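Local coordinates for protein intracellular protease/amidase (Salmonella enterica subsp. enterica serovar Typhimurium, PDB 4K2H) that belongs to the DJ-1/PfpI family, binds zinc and may act as a peptidase, though its actual function has not been established, at residues R123-G128 with G137-A142. The protein carries 1 engineered substitution. Numbering follows the deposited sequence.
Sequences RYVCSG and GVYVDA
Strands R123-Y124 and V138-Y139 run parallel as a small two-stranded sheet of this DJ-1/PfpI fold: Y124 N donates to V138 O at 3.1 Å, and V140 N returns a nearly straight bond (170° at the hydrogen) to Y124 O. The pairing is short: taken end to end, 123-128 and 137-142 run 70° apart.

Y124 and Y139 lie on one face of the sheet, their side chains crossing at about a right angle. The Y124 ring, its CG between the backbone N and carbonyl carbon (chi1 76°), lies across the second strand; Y139 CA sits over its face as a CH-pi contact, 4.2 Å from the ring centroid, while G137 C and V138 N meet its edge. Around Y139, V125 CG2 touches CE1 at 4.0 Å and C126 SG forms an oblique sulfur-aromatic contact with the ring. The same V125 CG2 packs against two backbone oxygens, V140 O at 3.2 Å and A142 O at 3.4 Å. W131, in the loop joining the strands, stacks on Y139 and also packs on Y124.

On the other face R123 crosses V138, and its CB and CG lie beside V140 CG2. V145 of strand 144-147 touches the side chains of R123, V125 and V140. At the far end of the contact, G128 N bonds Y185 OH of the second subunit. A water bridges the two segments there: it accepts from Y139 OH at 2.8 Å and donates to G128 O.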
# COMPACT_ATOMS: atom_id res chain seq x y z
N ARG A 123 13.07 12.23 -20.11
CA ARG A 123 12.06 11.20 -20.34
C ARG A 123 11.39 10.84 -19.02
O ARG A 123 12.05 10.72 -18.00
CB ARG A 123 12.68 9.96 -20.98
CG ARG A 123 13.13 10.20 -22.43
CD ARG A 123 13.83 8.98 -23.00
NE ARG A 123 15.09 8.77 -22.30
CZ ARG A 123 15.35 7.79 -21.43
NH1 ARG A 123 16.55 7.74 -20.85
NH2 ARG A 123 14.43 6.87 -21.12
N TYR A 124 10.07 10.65 -19.06
CA TYR A 124 9.27 10.43 -17.86
C TYR A 124 7.96 9.77 -18.28
O TYR A 124 7.59 9.79 -19.46
CB TYR A 124 8.99 11.77 -17.14
CG TYR A 124 7.93 12.57 -17.84
CD1 TYR A 124 6.60 12.48 -17.43
CD2 TYR A 124 8.23 13.35 -18.98
CE1 TYR A 124 5.59 13.15 -18.09
CE2 TYR A 124 7.23 14.04 -19.65
CZ TYR A 124 5.90 13.94 -19.19
OH TYR A 124 4.85 14.61 -19.80
N VAL A 125 7.28 9.19 -17.30
CA VAL A 125 5.93 8.69 -17.45
C VAL A 125 5.06 9.27 -16.34
O VAL A 125 5.55 9.69 -15.30
CB VAL A 125 5.87 7.15 -17.43
CG1 VAL A 125 6.20 6.58 -16.05
CG2 VAL A 125 4.51 6.64 -17.90
N CYS A 126 3.77 9.30 -16.59
CA CYS A 126 2.83 9.73 -15.61
C CYS A 126 1.53 9.00 -15.93
O CYS A 126 1.47 8.24 -16.92
CB CYS A 126 2.66 11.25 -15.70
SG CYS A 126 1.96 11.78 -17.27
N SER A 127 0.51 9.19 -15.11
CA SER A 127 -0.78 8.52 -15.31
C SER A 127 -1.59 9.22 -16.41
O SER A 127 -1.29 10.36 -16.75
CB SER A 127 -1.58 8.51 -14.02
OG SER A 127 -1.58 9.82 -13.47
N GLY A 128 -2.59 8.52 -16.94
CA GLY A 128 -3.57 9.10 -17.85
C GLY A 128 -2.96 9.90 -19.00
O GLY A 128 -1.88 9.57 -19.49
N GLY A 137 8.73 18.04 -21.30
CA GLY A 137 9.34 16.75 -21.00
C GLY A 137 9.16 15.86 -22.20
O GLY A 137 8.51 16.27 -23.17
N VAL A 138 9.72 14.66 -22.14
CA VAL A 138 9.43 13.63 -23.15
C VAL A 138 8.68 12.44 -22.56
O VAL A 138 9.28 11.56 -21.94
CB VAL A 138 10.71 13.12 -23.87
CG1 VAL A 138 10.34 12.04 -24.88
CG2 VAL A 138 11.44 14.27 -24.54
N TYR A 139 7.37 12.39 -22.78
CA TYR A 139 6.55 11.30 -22.27
C TYR A 139 6.91 9.98 -22.93
O TYR A 139 6.93 9.89 -24.16
CB TYR A 139 5.07 11.60 -22.54
CG TYR A 139 4.15 10.45 -22.18
CD1 TYR A 139 3.75 10.25 -20.86
CD2 TYR A 139 3.69 9.60 -23.14
CE1 TYR A 139 2.90 9.22 -20.52
CE2 TYR A 139 2.84 8.56 -22.83
CZ TYR A 139 2.45 8.37 -21.51
OH TYR A 139 1.61 7.32 -21.20
N VAL A 140 7.20 8.96 -22.11
CA VAL A 140 7.36 7.58 -22.59
C VAL A 140 6.32 6.74 -21.87
O VAL A 140 6.13 6.87 -20.65
CB VAL A 140 8.76 7.01 -22.26
CG1 VAL A 140 8.94 5.61 -22.87
CG2 VAL A 140 9.85 7.94 -22.78
N ASP A 141 5.62 5.89 -22.63
CA ASP A 141 4.62 5.01 -22.03
C ASP A 141 5.28 3.71 -21.62
O ASP A 141 5.28 2.76 -22.38
CB ASP A 141 3.43 4.73 -22.95
CG ASP A 141 2.34 3.89 -22.27
OD1 ASP A 141 2.49 3.50 -21.07
OD2 ASP A 141 1.32 3.62 -22.92
N ALA A 142 5.82 3.69 -20.41
CA ALA A 142 6.35 2.46 -19.81
C ALA A 142 6.02 2.44 -18.32
O ALA A 142 5.80 3.48 -17.72
CB ALA A 142 7.86 2.39 -20.02
O HOH W 1 5.43 15.80 -22.07
O HOH W 2 0.14 7.83 -18.90